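Local coordinates for Alr1585 protein (PDB 5C2I) that is a heme-containing dye-decolorizing (DyP-type) peroxidase, which probably uses hydrogen peroxide to oxidise dyes and other organic substrates, at residues A[258-263]-A[367-372]; A[186-191]-A[196-201]; A[265-270]-A[375-380]. The protein carries 1 engineered substitution. All blocks are in the same frame, centred on the assembly; numbering follows the deposited sequence.

Interaction 1 (A[258-263]-A[367-372]); sequences KLEQNV and VSYGEN. With HEM (protoporphyrin IX containing Fe), chain E.
K258 lays its aliphatic chain across one face of the Y369 ring, the two side chains crossing at about a right angle. With CG opposite the backbone N (chi1 180°) and the chain extended, the lysine carries CE over the ring, 3.3 Å from Y369 CE2, in a CH-pi contact offset toward the rim. K258 NZ is an off-centre cation-pi partner 4.4 Å from the centroid of the Y369 ring, but its strongest partners are the carboxylates of E141 and E183, with which it forms salt bridges. Lysine suits both tasks: methylenes for the ring, a charge for the acids. L259 points the other way, and its CD1 comes 3.9 Å from the heme vinyl carbon CAB. The segments belong to strands 250-261 and 363-369 of the antiparallel sheet in the C-terminal half of the DyP fold. The two strands are not direct neighbours: strand 383-390 pairs with both. The axes of the short runs 258-261 and 367-369 cross at 59°, 8.8 Å apart, a gap that the long tyrosine spans. At E260 the phenol arrives: Y369 OH lies 3.1 Å from E260 CA. Water 1, at the ring edge and in its plane, hydrogen-bonds Y369 OH at 2.6 Å and donates to E260 OE2 at 2.8 Å. The same carboxylate is held by G381 N and N449 ND2, so this buried acid has ample donors. Q261 ends the strand: its OE1 accepts from water 2, which also bonds S368 OG, while NE2, 3.5 Å from the heme methyl CMB, hydrogen-bonds E197 OE1.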
# COMPACT_ATOMS: atom_id res chain seq x y z
N LYS A 258 -13.61 9.02 -28.38
CA LYS A 258 -12.80 9.60 -27.33
C LYS A 258 -13.56 10.78 -26.71
O LYS A 258 -13.85 11.76 -27.41
CB LYS A 258 -11.46 10.03 -27.84
CG LYS A 258 -10.57 10.65 -26.77
CD LYS A 258 -9.14 10.91 -27.27
CE LYS A 258 -8.23 11.37 -26.13
NZ LYS A 258 -6.80 11.54 -26.52
N LEU A 259 -13.96 10.64 -25.45
CA LEU A 259 -14.86 11.62 -24.81
C LEU A 259 -14.11 12.30 -23.66
O LEU A 259 -13.93 11.73 -22.59
CB LEU A 259 -16.13 10.89 -24.33
CG LEU A 259 -16.95 10.16 -25.38
CD1 LEU A 259 -18.22 9.53 -24.76
CD2 LEU A 259 -17.31 11.08 -26.52
N GLU A 260 -13.74 13.54 -23.89
CA GLU A 260 -13.04 14.35 -22.91
C GLU A 260 -13.98 14.86 -21.84
O GLU A 260 -15.08 15.34 -22.16
CB GLU A 260 -12.38 15.54 -23.58
CG GLU A 260 -11.54 16.39 -22.65
CD GLU A 260 -10.85 17.50 -23.39
OE1 GLU A 260 -11.58 18.43 -23.77
OE2 GLU A 260 -9.63 17.41 -23.63
N GLN A 261 -13.55 14.77 -20.58
CA GLN A 261 -14.38 15.13 -19.45
C GLN A 261 -13.79 16.27 -18.66
O GLN A 261 -12.70 16.14 -18.14
CB GLN A 261 -14.58 13.91 -18.52
CG GLN A 261 -15.33 12.76 -19.14
CD GLN A 261 -15.34 11.55 -18.24
OE1 GLN A 261 -14.58 10.59 -18.44
NE2 GLN A 261 -16.20 11.58 -17.22
N ASN A 262 -14.53 17.38 -18.58
CA ASN A 262 -14.07 18.54 -17.82
C ASN A 262 -14.53 18.36 -16.36
O ASN A 262 -15.62 18.78 -15.97
CB ASN A 262 -14.55 19.83 -18.43
CG ASN A 262 -13.99 21.05 -17.73
OD1 ASN A 262 -13.52 20.96 -16.60
ND2 ASN A 262 -14.06 22.19 -18.38
N VAL A 263 -13.69 17.69 -15.58
CA VAL A 263 -14.03 17.31 -14.22
C VAL A 263 -14.19 18.52 -13.33
O VAL A 263 -15.13 18.61 -12.54
CB VAL A 263 -12.94 16.37 -13.64
CG1 VAL A 263 -13.25 16.00 -12.20
CG2 VAL A 263 -12.83 15.11 -14.48
N VAL A 367 -12.81 2.35 -21.25
CA VAL A 367 -11.68 2.47 -20.32
C VAL A 367 -11.34 3.94 -20.22
O VAL A 367 -11.80 4.75 -21.05
CB VAL A 367 -10.43 1.69 -20.75
CG1 VAL A 367 -10.70 0.19 -20.74
CG2 VAL A 367 -9.97 2.10 -22.12
N SER A 368 -10.52 4.29 -19.26
CA SER A 368 -10.18 5.70 -19.05
C SER A 368 -8.87 6.10 -19.73
O SER A 368 -8.01 5.27 -19.97
CB SER A 368 -10.11 5.97 -17.54
OG SER A 368 -11.44 5.97 -17.03
N TYR A 369 -8.73 7.39 -19.98
CA TYR A 369 -7.45 8.01 -20.37
C TYR A 369 -7.18 9.28 -19.59
O TYR A 369 -8.06 9.87 -18.97
CB TYR A 369 -7.45 8.34 -21.87
CG TYR A 369 -8.25 9.54 -22.30
CD1 TYR A 369 -9.60 9.44 -22.65
CD2 TYR A 369 -7.64 10.80 -22.43
CE1 TYR A 369 -10.31 10.54 -23.08
CE2 TYR A 369 -8.34 11.92 -22.84
CZ TYR A 369 -9.69 11.79 -23.15
OH TYR A 369 -10.38 12.87 -23.60
N GLY A 370 -5.92 9.69 -19.61
CA GLY A 370 -5.49 10.91 -18.96
C GLY A 370 -5.14 10.73 -17.50
O GLY A 370 -4.49 9.78 -17.15
N GLU A 371 -5.56 11.67 -16.65
CA GLU A 371 -5.21 11.71 -15.24
C GLU A 371 -5.62 10.43 -14.53
O GLU A 371 -6.78 10.01 -14.63
CB GLU A 371 -5.95 12.89 -14.57
CG GLU A 371 -5.71 12.98 -13.08
CD GLU A 371 -4.24 13.15 -12.79
OE1 GLU A 371 -3.74 14.23 -13.15
OE2 GLU A 371 -3.59 12.17 -12.30
N ASN A 372 -4.68 9.77 -13.85
CA ASN A 372 -4.99 8.53 -13.17
C ASN A 372 -5.25 8.65 -11.66
O ASN A 372 -5.67 7.68 -11.01
CB ASN A 372 -3.92 7.47 -13.48
CG ASN A 372 -2.64 7.64 -12.69
OD1 ASN A 372 -2.33 6.78 -11.90
ND2 ASN A 372 -1.87 8.67 -12.94
CHA HEM E . -24.49 4.03 -17.55
CHB HEM E . -21.19 7.52 -17.14
CHC HEM E . -21.21 8.06 -21.95
CHD HEM E . -24.68 4.75 -22.28
C1A HEM E . -23.60 4.95 -17.01
C2A HEM E . -23.35 5.13 -15.62
C3A HEM E . -22.43 6.11 -15.51
C4A HEM E . -22.09 6.51 -16.82
CMA HEM E . -21.80 6.66 -14.26
CAA HEM E . -23.99 4.38 -14.45
CBA HEM E . -23.33 3.07 -13.99
CGA HEM E . -23.35 2.09 -15.13
O1A HEM E . -24.36 1.37 -15.37
O2A HEM E . -22.34 2.01 -15.84
C1B HEM E . -20.89 7.92 -18.44
C2B HEM E . -19.90 8.92 -18.76
C3B HEM E . -19.87 9.04 -20.08
C4B HEM E . -20.92 8.15 -20.58
CMB HEM E . -19.05 9.63 -17.77
CAB HEM E . -19.01 9.85 -20.98
CBB HEM E . -17.78 10.29 -20.64
C1C HEM E . -22.21 7.23 -22.48
C2C HEM E . -22.64 7.22 -23.79
C3C HEM E . -23.65 6.29 -23.87
C4C HEM E . -23.79 5.73 -22.59
CMC HEM E . -22.10 8.01 -24.95
CAC HEM E . -24.49 5.92 -25.01
CBC HEM E . -24.85 6.66 -26.03
C1D HEM E . -24.79 4.23 -20.99
C2D HEM E . -25.69 3.12 -20.71
C3D HEM E . -25.68 2.94 -19.39
C4D HEM E . -24.71 3.94 -18.89
CMD HEM E . -26.53 2.31 -21.69
CAD HEM E . -26.43 1.88 -18.63
CBD HEM E . -27.86 2.29 -18.26
CGD HEM E . -28.53 1.16 -17.55
O1D HEM E . -29.01 1.42 -16.45
O2D HEM E . -28.63 -0.01 -18.05
NA HEM E . -22.88 5.85 -17.74
NB HEM E . -21.49 7.57 -19.53
NC HEM E . -22.98 6.40 -21.72
ND HEM E . -24.28 4.74 -19.88
FE HEM E . -22.95 6.14 -19.71
O HOH W 1 -8.81 14.85 -24.26
O HOH W 2 -13.48 8.42 -17.24
O HOH W 3 -21.19 4.67 -20.16

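Interaction 2 (A[186-191]-A[196-201]); sequences FILRNQ and IEHFGF. With HEM (protoporphyrin IX containing Fe), chain E.
L188 packs against both I196 and H198, and this is where the contact is tight. Its CD2 methyl sits over one face of the imidazole, 3.8 Å from the centroid of the H198 ring, a CH-pi contact set toward the rim. CG of L188 (opposite its backbone N, chi1 -162°) meets I196 CG1 at 3.9 Å, while I196 N donates an almost straight bond to L188 O at 2.9 Å. A branched side chain suits the place because separate branches touch separate partners, L188 CD2 the imidazole and L188 CG the isoleucine. H198 is fixed by a hydrogen bond from NE2 to the carbonyl O of E371. The arrangement is a short, weakly bonded beta hairpin, closed here by the I196 N to L188 O bond: strand 177-189 turns back into strand 195-196 at the margin of the N-terminal antiparallel sheet. The chain then makes a type I turn from E197 to G200, where a positive phi favours glycine, and runs on to G204 and S206, which hydrogen-bond the heme. E197 folds back over this turn, bent at chi2 (69°). Its OE1, which has a second donor in Q261, accepts F199 N at 2.7 Å, from above the carboxylate plane; its OE2 takes F201 N at 2.9 Å on the anti side, tilted out of the carboxylate plane. E197 OE1 also lies 3.3 Å from the heme methyl CMB. With an alanine in place of E197, F199 N and F201 N would probably lose their carboxylate acceptor, and the turn beside the heme would be freer to shift. Packing thins toward solvent. N190 ND2 only rests on I196 CG2, 3.7 Å away; it is bonded to Q194 OE1 and, through water 4, reaches G200 O. R189, exposed, turns away and gives NH1 to the carbonyl of G193.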
# COMPACT_ATOMS: atom_id res chain seq x y z
N PHE A 186 -6.56 2.74 -19.15
CA PHE A 186 -6.40 2.19 -17.82
C PHE A 186 -7.72 2.22 -17.07
O PHE A 186 -8.68 2.88 -17.49
CB PHE A 186 -5.32 2.94 -17.04
CG PHE A 186 -5.61 4.40 -16.84
CD1 PHE A 186 -6.32 4.83 -15.71
CD2 PHE A 186 -5.21 5.32 -17.75
CE1 PHE A 186 -6.59 6.18 -15.53
CE2 PHE A 186 -5.47 6.68 -17.57
CZ PHE A 186 -6.17 7.09 -16.46
N ILE A 187 -7.75 1.55 -15.93
CA ILE A 187 -8.95 1.46 -15.10
C ILE A 187 -8.77 2.36 -13.91
O ILE A 187 -7.85 2.19 -13.11
CB ILE A 187 -9.20 0.01 -14.61
CG1 ILE A 187 -9.29 -0.97 -15.77
CG2 ILE A 187 -10.45 -0.08 -13.75
CD1 ILE A 187 -10.37 -0.74 -16.79
N LEU A 188 -9.62 3.36 -13.83
CA LEU A 188 -9.70 4.25 -12.71
C LEU A 188 -10.55 3.64 -11.60
O LEU A 188 -11.56 3.04 -11.88
CB LEU A 188 -10.31 5.55 -13.23
CG LEU A 188 -10.19 6.82 -12.46
CD1 LEU A 188 -8.73 7.24 -12.35
CD2 LEU A 188 -10.97 7.88 -13.22
N ARG A 189 -10.06 3.75 -10.37
CA ARG A 189 -10.75 3.25 -9.18
C ARG A 189 -10.83 4.29 -8.10
O ARG A 189 -9.99 5.17 -8.00
CB ARG A 189 -10.06 2.03 -8.61
CG ARG A 189 -10.19 0.83 -9.50
CD ARG A 189 -9.45 -0.35 -8.92
NE ARG A 189 -9.28 -1.34 -9.97
CZ ARG A 189 -10.13 -2.29 -10.27
NH1 ARG A 189 -11.24 -2.47 -9.57
NH2 ARG A 189 -9.81 -3.11 -11.27
N ASN A 190 -11.89 4.21 -7.31
CA ASN A 190 -12.02 5.09 -6.16
C ASN A 190 -11.38 4.42 -4.95
O ASN A 190 -10.91 3.28 -5.03
CB ASN A 190 -13.49 5.48 -5.91
CG ASN A 190 -14.37 4.29 -5.57
OD1 ASN A 190 -13.90 3.21 -5.20
ND2 ASN A 190 -15.68 4.49 -5.70
N GLN A 191 -11.37 5.10 -3.83
CA GLN A 191 -10.69 4.56 -2.65
C GLN A 191 -11.34 3.26 -2.14
O GLN A 191 -10.67 2.44 -1.55
CB GLN A 191 -10.53 5.62 -1.55
CG GLN A 191 -11.30 5.35 -0.28
CD GLN A 191 -11.15 6.46 0.75
OE1 GLN A 191 -10.27 7.32 0.64
NE2 GLN A 191 -12.03 6.47 1.76
N ILE A 196 -14.43 3.39 -11.58
CA ILE A 196 -15.17 4.62 -11.75
C ILE A 196 -14.81 5.27 -13.08
O ILE A 196 -13.86 4.86 -13.78
CB ILE A 196 -14.94 5.63 -10.60
CG1 ILE A 196 -13.42 5.94 -10.42
CG2 ILE A 196 -15.51 5.08 -9.30
CD1 ILE A 196 -13.13 7.17 -9.60
N GLU A 197 -15.56 6.29 -13.44
CA GLU A 197 -15.17 7.19 -14.52
C GLU A 197 -14.74 8.50 -13.84
O GLU A 197 -14.90 8.68 -12.63
CB GLU A 197 -16.32 7.34 -15.51
CG GLU A 197 -17.65 7.74 -14.91
CD GLU A 197 -17.64 9.18 -14.39
OE1 GLU A 197 -17.11 10.07 -15.08
OE2 GLU A 197 -18.13 9.42 -13.27
N HIS A 198 -14.14 9.41 -14.60
CA HIS A 198 -13.47 10.59 -14.03
C HIS A 198 -14.33 11.51 -13.17
O HIS A 198 -13.79 12.19 -12.34
CB HIS A 198 -12.83 11.40 -15.17
CG HIS A 198 -11.46 10.93 -15.52
ND1 HIS A 198 -11.17 10.24 -16.67
CD2 HIS A 198 -10.28 11.08 -14.86
CE1 HIS A 198 -9.88 9.93 -16.69
NE2 HIS A 198 -9.32 10.46 -15.62
N PHE A 199 -15.64 11.58 -13.41
CA PHE A 199 -16.50 12.39 -12.55
C PHE A 199 -16.75 11.74 -11.20
O PHE A 199 -17.33 12.37 -10.31
CB PHE A 199 -17.85 12.73 -13.24
CG PHE A 199 -17.73 13.53 -14.50
CD1 PHE A 199 -16.78 14.53 -14.66
CD2 PHE A 199 -18.61 13.30 -15.55
CE1 PHE A 199 -16.73 15.31 -15.82
CE2 PHE A 199 -18.58 14.06 -16.72
CZ PHE A 199 -17.62 15.09 -16.85
N GLY A 200 -16.24 10.53 -11.00
CA GLY A 200 -16.23 9.88 -9.68
C GLY A 200 -17.34 8.86 -9.49
O GLY A 200 -17.46 8.31 -8.41
N PHE A 201 -18.11 8.57 -10.52
CA PHE A 201 -19.19 7.61 -10.41
C PHE A 201 -18.76 6.21 -10.83
O PHE A 201 -18.09 6.01 -11.84
CB PHE A 201 -20.38 8.03 -11.28
CG PHE A 201 -21.02 9.33 -10.83
CD1 PHE A 201 -20.41 10.54 -11.12
CD2 PHE A 201 -22.19 9.33 -10.10
CE1 PHE A 201 -20.98 11.74 -10.73
CE2 PHE A 201 -22.76 10.53 -9.66
CZ PHE A 201 -22.16 11.74 -9.96
CHA HEM E . -24.49 4.03 -17.55
CHB HEM E . -21.19 7.52 -17.14
CHC HEM E . -21.21 8.06 -21.95
CHD HEM E . -24.68 4.75 -22.28
C1A HEM E . -23.60 4.95 -17.01
C2A HEM E . -23.35 5.13 -15.62
C3A HEM E . -22.43 6.11 -15.51
C4A HEM E . -22.09 6.51 -16.82
CMA HEM E . -21.80 6.66 -14.26
CAA HEM E . -23.99 4.38 -14.45
CBA HEM E . -23.33 3.07 -13.99
CGA HEM E . -23.35 2.09 -15.13
O1A HEM E . -24.36 1.37 -15.37
O2A HEM E . -22.34 2.01 -15.84
C1B HEM E . -20.89 7.92 -18.44
C2B HEM E . -19.90 8.92 -18.76
C3B HEM E . -19.87 9.04 -20.08
C4B HEM E . -20.92 8.15 -20.58
CMB HEM E . -19.05 9.63 -17.77
CAB HEM E . -19.01 9.85 -20.98
CBB HEM E . -17.78 10.29 -20.64
C1C HEM E . -22.21 7.23 -22.48
C2C HEM E . -22.64 7.22 -23.79
C3C HEM E . -23.65 6.29 -23.87
C4C HEM E . -23.79 5.73 -22.59
CMC HEM E . -22.10 8.01 -24.95
CAC HEM E . -24.49 5.92 -25.01
CBC HEM E . -24.85 6.66 -26.03
C1D HEM E . -24.79 4.23 -20.99
C2D HEM E . -25.69 3.12 -20.71
C3D HEM E . -25.68 2.94 -19.39
C4D HEM E . -24.71 3.94 -18.89
CMD HEM E . -26.53 2.31 -21.69
CAD HEM E . -26.43 1.88 -18.63
CBD HEM E . -27.86 2.29 -18.26
CGD HEM E . -28.53 1.16 -17.55
O1D HEM E . -29.01 1.42 -16.45
O2D HEM E . -28.63 -0.01 -18.05
NA HEM E . -22.88 5.85 -17.74
NB HEM E . -21.49 7.57 -19.53
NC HEM E . -22.98 6.40 -21.72
ND HEM E . -24.28 4.74 -19.88
FE HEM E . -22.95 6.14 -19.71
O HOH W 4 -16.12 7.58 -6.45
O HOH W 3 -21.19 4.67 -20.16

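Interaction 3 (A[265-270]-A[375-380]); sequences AFREDQ and SKEPVS
R267 NH1 donates to E377 OE2 at 3.0 Å, a salt bridge made at the edge of the guanidinium and nearly in its plane. The N-H...O angle is 143°, and OE2 is approached on its anti side, somewhat out of the carboxylate plane. The two flat groups are turned 66° against each other, so one nitrogen and one oxygen carry the bridge rather than a two-pronged pair. The arginine chain bends at chi2, and the turn at NE (chi4 77°) brings NH1 back beside R267 CG; E377 OE2 also lies 3.7 Å from R267 CG, the two side chains crossing at an oblique angle. E377, extended beyond CG, leans in from the loop between strands 363-369 and 383-390, with its CG 3.6 Å from R267 NH1. The guanidinium has a second partner, since NH2 donates to the carbonyl O of F199, so R267 ties the loop on one side to the E197-G200 turn on the other. An arginine fits because its separate N-H groups can serve two acceptors at once. The bridge joins helix 263-277 to the loop near the helix's first turn, where the backbone of P378 also bonds V263 and the E377 side chain touches V263 and K264. On the next residue of the helix, E268 OE2 stands 6.2 Å from E377 OE1, a like charge. Lying close to the start of a helix and beside an arginine, E377 is likely to be stabilised as an anion, and the arginine probably offsets part of the unfavourable field of E268.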
# COMPACT_ATOMS: atom_id res chain seq x y z
N ALA A 265 -15.05 21.64 -14.07
CA ALA A 265 -16.28 22.38 -14.38
C ALA A 265 -17.53 21.58 -14.02
O ALA A 265 -18.51 22.15 -13.51
CB ALA A 265 -16.30 22.79 -15.85
N PHE A 266 -17.49 20.28 -14.25
CA PHE A 266 -18.59 19.39 -13.87
C PHE A 266 -18.86 19.50 -12.37
O PHE A 266 -20.01 19.69 -11.95
CB PHE A 266 -18.32 17.95 -14.30
CG PHE A 266 -19.40 16.97 -13.91
CD1 PHE A 266 -19.46 16.44 -12.64
CD2 PHE A 266 -20.38 16.60 -14.83
CE1 PHE A 266 -20.45 15.53 -12.30
CE2 PHE A 266 -21.39 15.74 -14.48
CZ PHE A 266 -21.43 15.18 -13.22
N ARG A 267 -17.81 19.36 -11.56
CA ARG A 267 -17.96 19.43 -10.10
C ARG A 267 -18.55 20.79 -9.67
O ARG A 267 -19.40 20.85 -8.76
CB ARG A 267 -16.63 19.20 -9.39
CG ARG A 267 -16.06 17.81 -9.56
CD ARG A 267 -16.51 16.82 -8.49
NE ARG A 267 -16.14 15.44 -8.89
CZ ARG A 267 -14.92 14.91 -8.83
NH1 ARG A 267 -13.87 15.62 -8.38
NH2 ARG A 267 -14.71 13.64 -9.24
N GLU A 268 -18.08 21.89 -10.28
CA GLU A 268 -18.60 23.23 -9.97
C GLU A 268 -20.09 23.34 -10.30
O GLU A 268 -20.88 23.89 -9.51
CB GLU A 268 -17.85 24.34 -10.72
CG GLU A 268 -16.42 24.52 -10.26
CD GLU A 268 -15.58 25.47 -11.15
OE1 GLU A 268 -16.11 25.97 -12.19
OE2 GLU A 268 -14.39 25.70 -10.81
N ASP A 269 -20.49 22.77 -11.44
CA ASP A 269 -21.89 22.85 -11.92
C ASP A 269 -22.78 22.00 -10.98
O ASP A 269 -23.85 22.44 -10.57
CB ASP A 269 -21.93 22.39 -13.37
CG ASP A 269 -23.09 22.98 -14.18
OD1 ASP A 269 -23.83 23.82 -13.65
OD2 ASP A 269 -23.23 22.52 -15.34
N GLN A 270 -22.29 20.82 -10.61
CA GLN A 270 -22.95 19.96 -9.65
C GLN A 270 -23.16 20.67 -8.30
O GLN A 270 -24.24 20.62 -7.73
CB GLN A 270 -22.16 18.64 -9.46
CG GLN A 270 -22.76 17.69 -8.43
CD GLN A 270 -21.96 16.42 -8.29
OE1 GLN A 270 -21.07 16.14 -9.11
NE2 GLN A 270 -22.21 15.67 -7.18
N SER A 375 -8.63 11.89 -7.43
CA SER A 375 -8.89 13.06 -6.58
C SER A 375 -8.67 14.36 -7.34
O SER A 375 -9.09 15.42 -6.87
CB SER A 375 -8.00 13.04 -5.34
OG SER A 375 -6.66 13.25 -5.75
N LYS A 376 -7.98 14.31 -8.48
CA LYS A 376 -7.65 15.53 -9.22
C LYS A 376 -8.81 15.94 -10.11
O LYS A 376 -9.71 15.17 -10.31
CB LYS A 376 -6.38 15.37 -10.03
CG LYS A 376 -5.15 15.27 -9.15
CD LYS A 376 -3.93 15.11 -10.04
CE LYS A 376 -2.65 14.83 -9.27
NZ LYS A 376 -1.85 16.07 -9.14
N GLU A 377 -8.76 17.17 -10.61
CA GLU A 377 -9.87 17.72 -11.38
C GLU A 377 -9.36 18.32 -12.69
O GLU A 377 -9.32 19.52 -12.85
CB GLU A 377 -10.64 18.74 -10.52
CG GLU A 377 -11.37 18.02 -9.37
CD GLU A 377 -12.29 18.92 -8.54
OE1 GLU A 377 -12.33 20.16 -8.78
OE2 GLU A 377 -12.94 18.35 -7.64
N PRO A 378 -8.99 17.45 -13.65
CA PRO A 378 -8.53 17.95 -14.93
C PRO A 378 -9.62 18.73 -15.68
O PRO A 378 -10.79 18.36 -15.64
CB PRO A 378 -8.15 16.67 -15.70
CG PRO A 378 -8.97 15.62 -15.08
CD PRO A 378 -9.07 15.99 -13.63
N VAL A 379 -9.21 19.78 -16.38
CA VAL A 379 -10.10 20.53 -17.28
C VAL A 379 -10.11 19.87 -18.67
O VAL A 379 -11.18 19.67 -19.27
CB VAL A 379 -9.64 22.00 -17.36
CG1 VAL A 379 -10.41 22.78 -18.43
CG2 VAL A 379 -9.81 22.62 -16.00
N SER A 380 -8.94 19.54 -19.19
CA SER A 380 -8.82 18.91 -20.53
C SER A 380 -7.75 17.82 -20.49
O SER A 380 -7.00 17.76 -19.52
CB SER A 380 -8.48 19.97 -21.60
OG SER A 380 -7.27 20.59 -21.27

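Overall arrangement
The three contacts form one cluster, each touching the other two, on the same side of the chain's centre. Interactions 1 and 2, with centres about 10 Å apart, both touch the heme, whose iron also carries water 3, and are stitched together by Q261 NE2 to E197 OE1 and by H198 NE2 to E371 O, each 2.8 Å. Interaction 3 lies at the surface, its centre about 11 Å from that of interaction 1 and about 13 Å from that of interaction 2. Strand 250-261 runs into helix 263-277, and V263 N meets P378 O at 3.0 Å. R267 NH2, 3.1 Å from F199 O, connects it to interaction 2; the R267 side chain stays about 10 Å from the heme at its nearest.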